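Local coordinates for protein putative tagatose-6-phosphate ketose/aldose isomerase (Escherichia coli, PDB 3C3J) that belongs to the sugar isomerase (SIS) family and carries two SIS domains, each built round a parallel beta sheet flanked by helices, at residues Q195-I207 with L327-C341. Sequence-based numbering, arbitrary orientation.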
loop_
_atom_site.group_PDB
_atom_site.type_symbol
_atom_site.label_atom_id
_atom_site.label_comp_id
_atom_site.label_asym_id
_atom_site.label_seq_id
_atom_site.Cartn_x
_atom_site.Cartn_y
_atom_site.Cartn_z
ATOM N N GLN A 195 4.414 0.438 31.803
ATOM C CA GLN A 195 3.236 0.629 32.632
ATOM C C GLN A 195 1.949 0.711 31.804
ATOM O O GLN A 195 1.044 -0.142 31.968
ATOM C CB GLN A 195 3.385 1.871 33.543
ATOM C CG GLN A 195 4.322 1.609 34.737
ATOM C CD GLN A 195 3.886 0.388 35.582
ATOM O OE1 GLN A 195 2.783 0.361 36.153
ATOM N NE2 GLN A 195 4.745 -0.626 35.645
ATOM N N THR A 196 1.869 1.708 30.917
ATOM C CA THR A 196 0.649 1.917 30.121
ATOM C C THR A 196 0.320 0.688 29.266
ATOM O O THR A 196 -0.851 0.316 29.135
ATOM C CB THR A 196 0.713 3.191 29.222
ATOM O OG1 THR A 196 1.735 3.032 28.238
ATOM C CG2 THR A 196 0.996 4.467 30.043
ATOM N N PHE A 197 1.341 0.025 28.728
ATOM C CA PHE A 197 1.102 -1.097 27.823
ATOM C C PHE A 197 0.573 -2.317 28.535
ATOM O O PHE A 197 0.033 -3.206 27.893
ATOM C CB PHE A 197 2.336 -1.450 26.985
ATOM C CG PHE A 197 2.010 -2.046 25.639
ATOM C CD1 PHE A 197 1.445 -1.270 24.619
ATOM C CD2 PHE A 197 2.250 -3.402 25.385
ATOM C CE1 PHE A 197 1.141 -1.835 23.365
ATOM C CE2 PHE A 197 1.943 -3.969 24.129
ATOM C CZ PHE A 197 1.391 -3.190 23.127
ATOM N N ARG A 198 0.708 -2.379 29.857
ATOM C CA ARG A 198 0.056 -3.472 30.611
ATOM C C ARG A 198 -1.454 -3.503 30.395
ATOM O O ARG A 198 -2.055 -4.562 30.458
ATOM C CB ARG A 198 0.375 -3.392 32.112
ATOM C CG ARG A 198 1.806 -3.748 32.426
ATOM C CD ARG A 198 2.150 -3.442 33.863
ATOM N NE ARG A 198 3.591 -3.498 34.055
ATOM C CZ ARG A 198 4.265 -4.595 34.385
ATOM N NH1 ARG A 198 3.634 -5.751 34.583
ATOM N NH2 ARG A 198 5.584 -4.528 34.505
ATOM N N ASP A 199 -2.079 -2.358 30.142
ATOM C CA ASP A 199 -3.525 -2.352 29.817
ATOM C C ASP A 199 -3.777 -3.056 28.481
ATOM O O ASP A 199 -4.815 -3.682 28.289
ATOM C CB ASP A 199 -4.083 -0.934 29.771
ATOM C CG ASP A 199 -3.924 -0.193 31.102
ATOM O OD1 ASP A 199 -3.888 -0.858 32.156
ATOM O OD2 ASP A 199 -3.821 1.058 31.102
ATOM N N VAL A 200 -2.820 -2.940 27.551
ATOM C CA VAL A 200 -2.978 -3.556 26.228
ATOM C C VAL A 200 -2.757 -5.065 26.348
ATOM O O VAL A 200 -3.548 -5.859 25.826
ATOM C CB VAL A 200 -2.034 -2.887 25.167
ATOM C CG1 VAL A 200 -2.201 -3.530 23.786
ATOM C CG2 VAL A 200 -2.283 -1.370 25.099
ATOM N N ALA A 201 -1.700 -5.453 27.054
ATOM C CA ALA A 201 -1.419 -6.847 27.351
ATOM C C ALA A 201 -2.595 -7.462 28.101
ATOM O O ALA A 201 -3.022 -8.549 27.770
ATOM C CB ALA A 201 -0.111 -6.973 28.185
ATOM N N ASP A 202 -3.114 -6.759 29.104
ATOM C CA ASP A 202 -4.289 -7.243 29.867
ATOM C C ASP A 202 -5.521 -7.490 28.965
ATOM O O ASP A 202 -6.201 -8.488 29.083
ATOM C CB ASP A 202 -4.708 -6.235 30.956
ATOM C CG ASP A 202 -3.778 -6.221 32.191
ATOM O OD1 ASP A 202 -2.854 -7.062 32.307
ATOM O OD2 ASP A 202 -3.985 -5.332 33.064
ATOM N N ARG A 203 -5.799 -6.550 28.071
ATOM C CA ARG A 203 -6.952 -6.646 27.215
ATOM C C ARG A 203 -6.788 -7.753 26.203
ATOM O O ARG A 203 -7.710 -8.497 25.967
ATOM C CB ARG A 203 -7.211 -5.326 26.519
ATOM C CG ARG A 203 -8.593 -5.207 25.962
ATOM C CD ARG A 203 -8.689 -3.919 25.175
ATOM N NE ARG A 203 -10.046 -3.437 25.101
ATOM C CZ ARG A 203 -10.372 -2.271 24.566
ATOM N NH1 ARG A 203 -9.436 -1.497 24.029
ATOM N NH2 ARG A 203 -11.624 -1.876 24.567
ATOM N N CYS A 204 -5.587 -7.885 25.637
ATOM C CA CYS A 204 -5.332 -8.957 24.682
ATOM C C CYS A 204 -5.355 -10.335 25.362
ATOM O O CYS A 204 -5.848 -11.306 24.771
ATOM C CB CYS A 204 -4.027 -8.695 23.924
ATOM S SG CYS A 204 -4.216 -7.301 22.775
ATOM N N GLN A 205 -4.882 -10.411 26.600
ATOM C CA GLN A 205 -5.017 -11.651 27.396
ATOM C C GLN A 205 -6.502 -11.974 27.612
ATOM O O GLN A 205 -6.897 -13.129 27.499
ATOM C CB GLN A 205 -4.255 -11.525 28.730
ATOM C CG GLN A 205 -4.266 -12.769 29.652
ATOM C CD GLN A 205 -3.367 -13.899 29.148
ATOM O OE1 GLN A 205 -2.768 -13.803 28.075
ATOM N NE2 GLN A 205 -3.288 -14.994 29.920
ATOM N N ALA A 206 -7.318 -10.964 27.900
ATOM C CA ALA A 206 -8.790 -11.158 28.015
ATOM C C ALA A 206 -9.444 -11.630 26.701
ATOM O O ALA A 206 -10.390 -12.451 26.720
ATOM C CB ALA A 206 -9.470 -9.886 28.527
ATOM N N ILE A 207 -8.950 -11.110 25.567
ATOM C CA ILE A 207 -9.463 -11.507 24.265
ATOM C C ILE A 207 -9.168 -12.990 24.063
ATOM O O ILE A 207 -10.063 -13.784 23.772
ATOM C CB ILE A 207 -8.866 -10.663 23.096
ATOM C CG1 ILE A 207 -9.422 -9.214 23.145
ATOM C CG2 ILE A 207 -9.186 -11.331 21.741
ATOM C CD1 ILE A 207 -8.704 -8.188 22.269
ATOM N N LEU A 327 -14.854 -5.414 22.114
ATOM C CA LEU A 327 -13.629 -5.700 22.836
ATOM C C LEU A 327 -13.873 -5.697 24.353
ATOM O O LEU A 327 -14.768 -5.000 24.836
ATOM C CB LEU A 327 -12.554 -4.657 22.489
ATOM C CG LEU A 327 -12.163 -4.520 21.014
ATOM C CD1 LEU A 327 -11.158 -3.369 20.871
ATOM C CD2 LEU A 327 -11.583 -5.827 20.481
ATOM N N PRO A 328 -13.082 -6.472 25.108
ATOM C CA PRO A 328 -13.207 -6.424 26.581
ATOM C C PRO A 328 -13.101 -5.002 27.113
ATOM O O PRO A 328 -12.378 -4.199 26.538
ATOM C CB PRO A 328 -12.001 -7.258 27.075
ATOM C CG PRO A 328 -11.718 -8.171 25.992
ATOM C CD PRO A 328 -12.076 -7.459 24.686
ATOM N N PRO A 329 -13.805 -4.685 28.218
ATOM C CA PRO A 329 -13.709 -3.331 28.742
ATOM C C PRO A 329 -12.302 -2.967 29.124
ATOM O O PRO A 329 -11.564 -3.798 29.665
ATOM C CB PRO A 329 -14.604 -3.363 29.997
ATOM C CG PRO A 329 -15.535 -4.474 29.749
ATOM C CD PRO A 329 -14.712 -5.511 29.035
ATOM N N SER A 330 -11.943 -1.722 28.838
ATOM C CA SER A 330 -10.663 -1.147 29.227
ATOM C C SER A 330 -10.751 0.364 29.177
ATOM O O SER A 330 -11.773 0.936 28.750
ATOM C CB SER A 330 -9.565 -1.598 28.263
ATOM O OG SER A 330 -9.798 -1.039 26.964
ATOM N N ARG A 331 -9.656 1.020 29.541
ATOM C CA ARG A 331 -9.527 2.452 29.280
ATOM C C ARG A 331 -9.576 2.734 27.768
ATOM O O ARG A 331 -9.516 1.808 26.944
ATOM C CB ARG A 331 -8.218 2.977 29.825
ATOM C CG ARG A 331 -6.990 2.353 29.133
ATOM C CD ARG A 331 -5.813 3.215 29.284
ATOM N NE ARG A 331 -4.568 2.526 28.945
ATOM C CZ ARG A 331 -3.983 2.557 27.744
ATOM N NH1 ARG A 331 -4.514 3.229 26.727
ATOM N NH2 ARG A 331 -2.843 1.922 27.570
ATOM N N HIS A 332 -9.679 4.010 27.413
ATOM C CA HIS A 332 -9.634 4.396 25.987
ATOM C C HIS A 332 -8.264 3.998 25.450
ATOM O O HIS A 332 -7.250 4.245 26.108
ATOM C CB HIS A 332 -9.832 5.903 25.803
ATOM C CG HIS A 332 -9.769 6.338 24.376
ATOM N ND1 HIS A 332 -8.639 6.896 23.823
ATOM C CD2 HIS A 332 -10.674 6.245 23.372
ATOM C CE1 HIS A 332 -8.857 7.156 22.544
ATOM N NE2 HIS A 332 -10.087 6.781 22.245
ATOM N N PHE A 333 -8.255 3.338 24.295
ATOM C CA PHE A 333 -7.042 2.997 23.569
ATOM C C PHE A 333 -6.968 3.871 22.316
ATOM O O PHE A 333 -7.981 4.136 21.666
ATOM C CB PHE A 333 -7.071 1.530 23.086
ATOM C CG PHE A 333 -6.668 0.496 24.112
ATOM C CD1 PHE A 333 -6.789 0.721 25.480
ATOM C CD2 PHE A 333 -6.238 -0.772 23.677
ATOM C CE1 PHE A 333 -6.439 -0.263 26.396
ATOM C CE2 PHE A 333 -5.915 -1.764 24.572
ATOM C CZ PHE A 333 -6.025 -1.510 25.948
ATOM N N ILE A 334 -5.768 4.277 21.943
ATOM C CA ILE A 334 -5.547 4.910 20.658
ATOM C C ILE A 334 -5.396 3.815 19.578
ATOM O O ILE A 334 -5.307 2.616 19.903
ATOM C CB ILE A 334 -4.342 5.863 20.687
ATOM C CG1 ILE A 334 -3.044 5.124 21.018
ATOM C CG2 ILE A 334 -4.577 7.035 21.686
ATOM C CD1 ILE A 334 -1.772 6.027 20.955
ATOM N N ASP A 335 -5.406 4.193 18.303
ATOM C CA ASP A 335 -5.487 3.166 17.268
ATOM C C ASP A 335 -4.263 2.262 17.202
ATOM O O ASP A 335 -4.402 1.075 16.924
ATOM C CB ASP A 335 -5.855 3.740 15.903
ATOM C CG ASP A 335 -7.363 3.956 15.739
ATOM O OD1 ASP A 335 -8.164 3.357 16.508
ATOM O OD2 ASP A 335 -7.760 4.723 14.826
ATOM N N VAL A 336 -3.078 2.789 17.487
ATOM C CA VAL A 336 -1.895 1.924 17.468
ATOM C C VAL A 336 -1.948 0.875 18.602
ATOM O O VAL A 336 -1.374 -0.214 18.463
ATOM C CB VAL A 336 -0.550 2.706 17.480
ATOM C CG1 VAL A 336 -0.358 3.526 16.160
ATOM C CG2 VAL A 336 -0.401 3.598 18.775
ATOM N N GLU A 337 -2.604 1.210 19.721
ATOM C CA GLU A 337 -2.881 0.239 20.796
ATOM C C GLU A 337 -3.921 -0.787 20.391
ATOM O O GLU A 337 -3.721 -1.978 20.616
ATOM C CB GLU A 337 -3.296 0.946 22.081
ATOM C CG GLU A 337 -2.140 1.785 22.680
ATOM C CD GLU A 337 -2.563 2.570 23.917
ATOM O OE1 GLU A 337 -3.718 3.053 23.916
ATOM O OE2 GLU A 337 -1.738 2.722 24.864
ATOM N N GLN A 338 -5.016 -0.317 19.788
ATOM C CA GLN A 338 -6.064 -1.190 19.222
ATOM C C GLN A 338 -5.586 -2.231 18.217
ATOM O O GLN A 338 -6.177 -3.304 18.118
ATOM C CB GLN A 338 -7.108 -0.356 18.474
ATOM C CG GLN A 338 -8.075 0.416 19.347
ATOM C CD GLN A 338 -9.448 0.525 18.694
ATOM O OE1 GLN A 338 -9.609 1.039 17.559
ATOM N NE2 GLN A 338 -10.438 0.042 19.392
ATOM N N ALA A 339 -4.575 -1.881 17.423
ATOM C CA ALA A 339 -4.028 -2.774 16.412
ATOM C C ALA A 339 -3.711 -4.136 17.038
ATOM O O ALA A 339 -3.987 -5.170 16.448
ATOM C CB ALA A 339 -2.754 -2.175 15.770
ATOM N N PHE A 340 -3.158 -4.121 18.244
ATOM C CA PHE A 340 -2.818 -5.359 18.976
ATOM C C PHE A 340 -4.062 -6.225 19.248
ATOM O O PHE A 340 -4.070 -7.436 18.998
ATOM C CB PHE A 340 -2.082 -5.019 20.268
ATOM C CG PHE A 340 -0.733 -4.404 20.027
ATOM C CD1 PHE A 340 0.404 -5.192 19.948
ATOM C CD2 PHE A 340 -0.600 -3.039 19.867
ATOM C CE1 PHE A 340 1.636 -4.614 19.703
ATOM C CE2 PHE A 340 0.653 -2.443 19.630
ATOM C CZ PHE A 340 1.757 -3.227 19.537
ATOM N N CYS A 341 -5.120 -5.589 19.715
ATOM C CA CYS A 341 -6.408 -6.257 19.956
ATOM C C CYS A 341 -6.983 -6.880 18.685
ATOM O O CYS A 341 -7.363 -8.040 18.696
ATOM C CB CYS A 341 -7.421 -5.270 20.509
ATOM S SG CYS A 341 -6.866 -4.333 21.988
HETATM O O HOH W 1 0.346 1.527 26.031
HETATM O O HOH W 2 -11.867 1.046 25.460
HETATM O O HOH W 3 -14.868 -2.378 25.157
#
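Arg331 reaches Asp199 and Thr196 across the contact, and Glu337 and His332 in its own segment, all near its guanidinium plane. Its NE donates to Asp199 OD2 at 2.7 Å in a nearly straight salt bridge (163°), using the anti lone pair of that oxygen. NH2 donates to Thr196 O at 3.0 Å, from above the carbonyl plane; Asp199 N reaches the same oxygen from the opposite face. NH1 and NH2 grip Glu337 end-on, one nitrogen to each carboxylate oxygen, and NH1 also donates to His332 O. All five guanidinium N-H groups are therefore engaged. Glu337 OE1 takes a second bond from Ile334 N, the N-cap residue of the following helix. A water donates to Glu337 OE2 and Thr196 OG1; the latter is also bonded to Thr191 O.

Farther along, Arg203, its CG anti to the backbone N and its chain extended, grips Pro328 O side-on, from NE at 2.8 Å and NH2 at 3.1 Å. Two waters accept weakly from Arg203 NH2, one donating to Arg331 O and the other to Leu327 O. The guanidinium stands over the face of the Phe333 ring as a cation-pi pair, CZ 4.4 Å from the ring centroid. The planes are inclined at 73°, with NH1 nearest the ring. Leu327 CD1 lies over one guanidinium face and Ser330 CB over the opposite one, toward its rim.

Apolar side chains complete the contact. The edge of Phe197 meets the face of Phe340 in a T-shaped pair, Val200 wedges between Phe333 and Phe340, and Ile207 CG1 lies 3.5 Å from Pro328 CD.

The contact packs helix 198-210 against helix 335-356, the short segments crossing at -29°, and against the loop leaving strand 324-326. Helices 23-49 and 174-187 cover the Phe197 and Phe340 side.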